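Local atomic coordinates of glycoside hydrolase YxiA (Bacillus licheniformis, PDB entry 3LV4), a protein that probably hydrolyses glycosidic bonds in L-arabinan, as a calcium-binding glycoside hydrolase of family 43. Residues T24-G29 with S34-D39; Q45-S48 with G53-L56. One frame throughout, in Å; residues are numbered along the deposited sequence.

Contact 1 comes first along the chain and contact 2 follows it. Their centres lie about 12 Å apart, and all four segments belong to the family 43 glycosidase region. Contact 1 pairs the two middle strands of a four-stranded antiparallel sheet with the strand order 17-21, 24-29, 33-37, 44-47. This is one blade of the five-bladed beta-propeller expected of this family. Contact 2 packs the end of the outermost strand 44-47 against the loop that follows it. The two meet at S34, whose O lies 2.9 Å from I46 N, a probable hydrogen bond. Contact 1 thus lies in the body of the blade and contact 2 at its edge, and S34 is where they join.

Contact 1 of 2, residues T24-G29 with S34-D39; sequences TYYVFG and SAKSTD. With ACT (acetate ion), chain F.
Strands 24-29 and 34-37 run antiparallel, their axes 4.7 Å apart at closest, as a beta hairpin in the middle of a four-stranded propeller blade. Four backbone bonds join them, two in the Y25-S37 pair and two in the V27-A35 pair. The Y25 N to S37 O bond is 2.8 Å long.

Y26, F28, S34 and K36 share one face of the sheet. There K36 lies alongside Y26 and sets its CB over the ring face, 4.0 Å from the centroid, a CH-pi contact. K36 CG sits between its backbone N and carbonyl carbon (chi1 61°), and the extended chain runs on beside the ring to E114, which forms a salt bridge with K36 NZ and accepts a hydrogen bond from Y26 OH. F28 CD2 touches S34 CB at 3.9 Å.

Y25, V27, A35 and S37 take the other face, where V27 CG2 meets A35 CB. The Y25 ring packs edge-to-face with F295, and its OH donates to an acetate ion, probably from the crystallisation liquor. A leucine here, lacking ring and hydroxyl, would probably leave F295 without its edge-to-face partner and the acetate without this hydrogen bond. T38 O lies in the plane of the Y25 ring, at its edge, and acetate O is 2.6 Å from Y25 OH.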
ATOM      1  N   THR A  24     -12.843 -13.980  -8.790  1.00 15.24           N
ATOM      2  CA  THR A  24     -11.620 -14.441  -8.143  1.00 14.91           C
ATOM      3  C   THR A  24     -10.673 -13.263  -7.959  1.00 12.78           C
ATOM      4  O   THR A  24     -10.552 -12.426  -8.849  1.00 13.00           O
ATOM      5  CB  THR A  24     -10.922 -15.519  -8.998  1.00 15.44           C
ATOM      6  OG1 THR A  24     -11.765 -16.673  -9.093  1.00 15.98           O
ATOM      7  CG2 THR A  24      -9.579 -15.915  -8.395  1.00 15.67           C
ATOM      8  N   TYR A  25     -10.022 -13.191  -6.802  1.00 10.89           N
ATOM      9  CA  TYR A  25      -9.046 -12.134  -6.546  1.00 10.54           C
ATOM     10  C   TYR A  25      -7.670 -12.603  -6.991  1.00 11.67           C
ATOM     11  O   TYR A  25      -7.264 -13.725  -6.686  1.00 14.16           O
ATOM     12  CB  TYR A  25      -8.982 -11.792  -5.057  1.00 10.30           C
ATOM     13  CG  TYR A  25     -10.263 -11.221  -4.493  1.00 12.09           C
ATOM     14  CD1 TYR A  25     -10.561  -9.868  -4.625  1.00 14.14           C
ATOM     15  CD2 TYR A  25     -11.168 -12.031  -3.815  1.00 13.64           C
ATOM     16  CE1 TYR A  25     -11.731  -9.340  -4.111  1.00 15.14           C
ATOM     17  CE2 TYR A  25     -12.338 -11.514  -3.297  1.00 14.16           C
ATOM     18  CZ  TYR A  25     -12.612 -10.167  -3.447  1.00 17.50           C
ATOM     19  OH  TYR A  25     -13.774  -9.642  -2.936  1.00 20.68           O
ATOM     20  N   TYR A  26      -6.960 -11.736  -7.707  1.00  9.71           N
ATOM     21  CA  TYR A  26      -5.586 -11.995  -8.102  1.00 10.04           C
ATOM     22  C   TYR A  26      -4.668 -10.943  -7.514  1.00 10.55           C
ATOM     23  O   TYR A  26      -5.061  -9.784  -7.378  1.00 12.29           O
ATOM     24  CB  TYR A  26      -5.468 -11.964  -9.631  1.00 10.49           C
ATOM     25  CG  TYR A  26      -6.132 -13.136 -10.297  1.00 11.77           C
ATOM     26  CD1 TYR A  26      -7.486 -13.109 -10.609  1.00 14.43           C
ATOM     27  CD2 TYR A  26      -5.402 -14.277 -10.616  1.00 12.53           C
ATOM     28  CE1 TYR A  26      -8.098 -14.194 -11.219  1.00 15.96           C
ATOM     29  CE2 TYR A  26      -6.000 -15.363 -11.220  1.00 14.79           C
ATOM     30  CZ  TYR A  26      -7.346 -15.320 -11.523  1.00 17.79           C
ATOM     31  OH  TYR A  26      -7.936 -16.409 -12.128  1.00 20.63           O
ATOM     32  N   VAL A  27      -3.452 -11.345  -7.153  1.00  9.25           N
ATOM     33  CA  VAL A  27      -2.396 -10.377  -6.895  1.00  8.18           C
ATOM     34  C   VAL A  27      -1.238 -10.605  -7.853  1.00  9.25           C
ATOM     35  O   VAL A  27      -0.813 -11.748  -8.081  1.00 10.35           O
ATOM     36  CB  VAL A  27      -1.891 -10.380  -5.425  1.00  6.64           C
ATOM     37  CG1 VAL A  27      -2.923  -9.719  -4.503  1.00  8.86           C
ATOM     38  CG2 VAL A  27      -1.531 -11.798  -4.964  1.00  6.05           C
ATOM     39  N   PHE A  28      -0.748  -9.514  -8.433  1.00  9.14           N
ATOM     40  CA  PHE A  28       0.426  -9.568  -9.304  1.00  8.49           C
ATOM     41  C   PHE A  28       1.526  -8.763  -8.651  1.00  7.37           C
ATOM     42  O   PHE A  28       1.306  -7.620  -8.238  1.00  8.92           O
ATOM     43  CB  PHE A  28       0.110  -9.002 -10.694  1.00  7.77           C
ATOM     44  CG  PHE A  28      -0.843  -9.858 -11.489  1.00  7.63           C
ATOM     45  CD1 PHE A  28      -2.215  -9.692 -11.362  1.00  8.93           C
ATOM     46  CD2 PHE A  28      -0.360 -10.840 -12.351  1.00  8.72           C
ATOM     47  CE1 PHE A  28      -3.095 -10.485 -12.088  1.00 10.86           C
ATOM     48  CE2 PHE A  28      -1.232 -11.637 -13.091  1.00  8.70           C
ATOM     49  CZ  PHE A  28      -2.602 -11.465 -12.954  1.00 10.91           C
ATOM     50  N   GLY A  29       2.708  -9.364  -8.539  1.00  7.91           N
ATOM     51  CA  GLY A  29       3.800  -8.742  -7.815  1.00 10.03           C
ATOM     52  C   GLY A  29       5.087  -8.756  -8.601  1.00 10.04           C
ATOM     53  O   GLY A  29       5.105  -9.130  -9.779  1.00 10.10           O
ATOM     54  N   SER A  34       2.567 -14.228  -8.841  1.00  9.59           N
ATOM     55  CA  SER A  34       1.124 -14.021  -8.753  1.00  9.43           C
ATOM     56  C   SER A  34       0.442 -15.110  -7.937  1.00 11.00           C
ATOM     57  O   SER A  34       0.984 -16.205  -7.748  1.00 10.35           O
ATOM     58  CB  SER A  34       0.494 -13.951 -10.148  1.00  9.08           C
ATOM     59  OG  SER A  34       0.640 -15.181 -10.841  1.00 11.70           O
ATOM     60  N   ALA A  35      -0.752 -14.795  -7.451  1.00 11.43           N
ATOM     61  CA  ALA A  35      -1.520 -15.719  -6.620  1.00 11.10           C
ATOM     62  C   ALA A  35      -2.983 -15.370  -6.752  1.00 10.58           C
ATOM     63  O   ALA A  35      -3.323 -14.278  -7.209  1.00 11.10           O
ATOM     64  CB  ALA A  35      -1.086 -15.621  -5.167  1.00 10.60           C
ATOM     65  N   LYS A  36      -3.855 -16.292  -6.356  1.00  9.46           N
ATOM     66  CA  LYS A  36      -5.283 -16.037  -6.450  1.00 10.83           C
ATOM     67  C   LYS A  36      -6.030 -16.639  -5.269  1.00 12.30           C
ATOM     68  O   LYS A  36      -5.536 -17.561  -4.610  1.00 13.43           O
ATOM     69  CB  LYS A  36      -5.846 -16.585  -7.766  1.00 11.41           C
ATOM     70  CG  LYS A  36      -5.688 -18.091  -7.929  1.00 13.57           C
ATOM     71  CD  LYS A  36      -6.440 -18.597  -9.154  1.00 16.76           C
ATOM     72  CE  LYS A  36      -6.023 -20.011  -9.513  1.00 19.22           C
ATOM     73  NZ  LYS A  36      -6.705 -20.488 -10.771  1.00 21.11           N
ATOM     74  N   SER A  37      -7.219 -16.109  -5.004  1.00 11.83           N
ATOM     75  CA  SER A  37      -8.072 -16.637  -3.939  1.00 12.86           C
ATOM     76  C   SER A  37      -9.487 -16.174  -4.198  1.00 13.96           C
ATOM     77  O   SER A  37      -9.701 -15.188  -4.905  1.00 14.00           O
ATOM     78  CB  SER A  37      -7.624 -16.129  -2.569  1.00 16.58           C
ATOM     79  OG  SER A  37      -7.859 -14.739  -2.438  1.00 18.88           O
ATOM     80  N   THR A  38     -10.460 -16.868  -3.621  1.00 13.32           N
ATOM     81  CA  THR A  38     -11.831 -16.386  -3.691  1.00 13.28           C
ATOM     82  C   THR A  38     -12.263 -15.713  -2.391  1.00 17.17           C
ATOM     83  O   THR A  38     -13.313 -15.069  -2.347  1.00 18.92           O
ATOM     84  CB  THR A  38     -12.824 -17.511  -4.005  1.00 17.10           C
ATOM     85  OG1 THR A  38     -12.657 -18.567  -3.055  1.00 18.79           O
ATOM     86  CG2 THR A  38     -12.614 -18.043  -5.420  1.00 18.31           C
ATOM     87  N   ASP A  39     -11.466 -15.860  -1.334  1.00 16.03           N
ATOM     88  CA  ASP A  39     -11.882 -15.369  -0.019  1.00 16.63           C
ATOM     89  C   ASP A  39     -10.913 -14.386   0.640  1.00 16.17           C
ATOM     90  O   ASP A  39     -11.169 -13.929   1.748  1.00 17.69           O
ATOM     91  CB  ASP A  39     -12.166 -16.541   0.931  1.00 16.39           C
ATOM     92  CG  ASP A  39     -10.941 -17.409   1.178  1.00 18.06           C
ATOM     93  OD1 ASP A  39      -9.845 -17.071   0.682  1.00 16.23           O
ATOM     94  OD2 ASP A  39     -11.077 -18.438   1.870  1.00 18.04           O
TER
HETATM   95  C   ACT F 601     -14.853 -11.659  -0.222  1.00 36.51           C
HETATM   96  O   ACT F 601     -15.236 -11.084  -1.267  1.00 28.80           O
HETATM   97  OXT ACT F 601     -13.894 -11.135   0.387  1.00 39.18           O
HETATM   98  CH3 ACT F 601     -15.506 -12.913   0.261  1.00 35.49           C

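Contact 2 of 2, residues Q45-S48 with G53-L56; sequences QISS and GNPL
S47 meets both N54 and L56. Its CB sits 3.6 Å from N54 ND2, obliquely above the side-chain amide and not in its plane. Its OG comes within 3.5 Å of L56 CD1, so a hydroxyl rests against a methyl branch. Next to it, I46 CG2 approaches P55 CG at 4.1 Å, and the two side chains cross obliquely. The same ring carbon, P55 CG, also lies 3.7 Å from the carbonyl O of I46. These are all van der Waals contacts.

Torsions explain how the two polar groups reach this place. S47 OG stands between its own backbone N and carbonyl carbon (chi1 62°), which sets it against L56 CD1 and within bonding distance of L32 O. N54 CG is anti to the backbone N (chi1 -179°), which carries the amide across to S47. N54 OD1 then accepts from L56 N at 2.9 Å, in the carbonyl plane. This is an Asx turn, and it spans P55. The other end of the amide, ND2, donates to S49 O and L32 O. Both ends of the amide are therefore held, which should fix its rotation.

On the strand side, I46 and S47 both face S34 and form a classic beta bulge. S47 OG is hydrogen-bonded to L32 O and to S34 OG. Q45 NE2 reaches S47 O at 2.9 Å, approaching from above the carbonyl plane, and also donates to T12 O. Further out, L56 packs on L32, S34 and F28, while I46 packs on Y26, K36 and E114.

This is structural packing away from the predicted catalytic residues and the calcium sites; it joins the outermost strand of the blade to the loop after it. Its chemistry is divided: van der Waals packing, partly against polar groups, spans the two segments, while L32 O, bound by both S47 OG and N54 ND2, gives them a shared polar partner.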
ATOM      1  N   GLN A  45      -0.645 -20.121  -4.999  1.00 12.54           N
ATOM      2  CA  GLN A  45       0.459 -19.551  -5.758  1.00 13.94           C
ATOM      3  C   GLN A  45       0.342 -19.952  -7.226  1.00 13.42           C
ATOM      4  O   GLN A  45       0.185 -21.130  -7.543  1.00 16.00           O
ATOM      5  CB  GLN A  45       1.795 -20.031  -5.191  1.00 13.58           C
ATOM      6  CG  GLN A  45       3.000 -19.270  -5.722  1.00 13.21           C
ATOM      7  CD  GLN A  45       3.316 -18.052  -4.880  1.00 13.44           C
ATOM      8  OE1 GLN A  45       3.321 -18.125  -3.647  1.00 13.88           O
ATOM      9  NE2 GLN A  45       3.583 -16.925  -5.539  1.00 11.43           N
ATOM     10  N   ILE A  46       0.419 -18.974  -8.122  1.00 11.72           N
ATOM     11  CA  ILE A  46       0.365 -19.255  -9.556  1.00 12.08           C
ATOM     12  C   ILE A  46       1.754 -19.221 -10.188  1.00 12.64           C
ATOM     13  O   ILE A  46       2.108 -20.103 -10.982  1.00 12.99           O
ATOM     14  CB  ILE A  46      -0.551 -18.267 -10.299  1.00 13.34           C
ATOM     15  CG1 ILE A  46      -1.993 -18.390  -9.807  1.00 14.31           C
ATOM     16  CG2 ILE A  46      -0.490 -18.504 -11.811  1.00 16.67           C
ATOM     17  CD1 ILE A  46      -2.837 -17.172 -10.168  1.00 14.72           C
ATOM     18  N   SER A  47       2.533 -18.205  -9.828  1.00 13.52           N
ATOM     19  CA  SER A  47       3.891 -18.029 -10.344  1.00 13.70           C
ATOM     20  C   SER A  47       4.731 -17.325  -9.280  1.00 14.02           C
ATOM     21  O   SER A  47       4.170 -16.659  -8.401  1.00 11.89           O
ATOM     22  CB  SER A  47       3.865 -17.209 -11.638  1.00 11.68           C
ATOM     23  OG  SER A  47       3.356 -15.901 -11.412  1.00 11.76           O
ATOM     24  N   SER A  48       6.061 -17.447  -9.370  1.00 12.95           N
ATOM     25  CA  SER A  48       6.950 -16.968  -8.306  1.00 13.27           C
ATOM     26  C   SER A  48       8.182 -16.197  -8.771  1.00 14.61           C
ATOM     27  O   SER A  48       8.733 -15.390  -8.015  1.00 13.95           O
ATOM     28  CB  SER A  48       7.408 -18.138  -7.439  1.00 15.92           C
ATOM     29  OG  SER A  48       6.294 -18.743  -6.821  1.00 20.44           O
ATOM     30  N   GLY A  53       8.788 -20.599 -18.909  1.00 13.71           N
ATOM     31  CA  GLY A  53       7.713 -21.448 -18.420  1.00 12.37           C
ATOM     32  C   GLY A  53       6.797 -20.783 -17.407  1.00 11.69           C
ATOM     33  O   GLY A  53       5.782 -21.361 -17.012  1.00 12.22           O
ATOM     34  N   ASN A  54       7.139 -19.570 -16.980  1.00 10.58           N
ATOM     35  CA  ASN A  54       6.226 -18.803 -16.134  1.00 10.40           C
ATOM     36  C   ASN A  54       4.892 -18.634 -16.875  1.00 11.75           C
ATOM     37  O   ASN A  54       4.862 -18.106 -17.984  1.00 12.21           O
ATOM     38  CB  ASN A  54       6.846 -17.448 -15.786  1.00 10.08           C
ATOM     39  CG  ASN A  54       5.954 -16.609 -14.888  1.00 12.17           C
ATOM     40  OD1 ASN A  54       4.790 -16.381 -15.200  1.00 12.90           O
ATOM     41  ND2 ASN A  54       6.502 -16.140 -13.769  1.00 10.72           N
ATOM     42  N   PRO A  55       3.782 -19.100 -16.276  1.00 10.83           N
ATOM     43  CA  PRO A  55       2.519 -19.146 -17.024  1.00 12.56           C
ATOM     44  C   PRO A  55       2.042 -17.775 -17.501  1.00 12.43           C
ATOM     45  O   PRO A  55       1.360 -17.695 -18.528  1.00 13.65           O
ATOM     46  CB  PRO A  55       1.523 -19.740 -16.016  1.00 11.94           C
ATOM     47  CG  PRO A  55       2.187 -19.630 -14.689  1.00 13.34           C
ATOM     48  CD  PRO A  55       3.654 -19.673 -14.930  1.00 13.32           C
ATOM     49  N   LEU A  56       2.393 -16.713 -16.779  1.00 10.40           N
ATOM     50  CA  LEU A  56       1.951 -15.371 -17.163  1.00  9.53           C
ATOM     51  C   LEU A  56       2.611 -14.938 -18.471  1.00  9.72           C
ATOM     52  O   LEU A  56       1.969 -14.341 -19.330  1.00 10.59           O
ATOM     53  CB  LEU A  56       2.243 -14.353 -16.054  1.00  7.73           C
ATOM     54  CG  LEU A  56       1.639 -14.651 -14.676  1.00 10.20           C
ATOM     55  CD1 LEU A  56       2.004 -13.548 -13.694  1.00 11.88           C
ATOM     56  CD2 LEU A  56       0.117 -14.829 -14.744  1.00  9.96           C
TER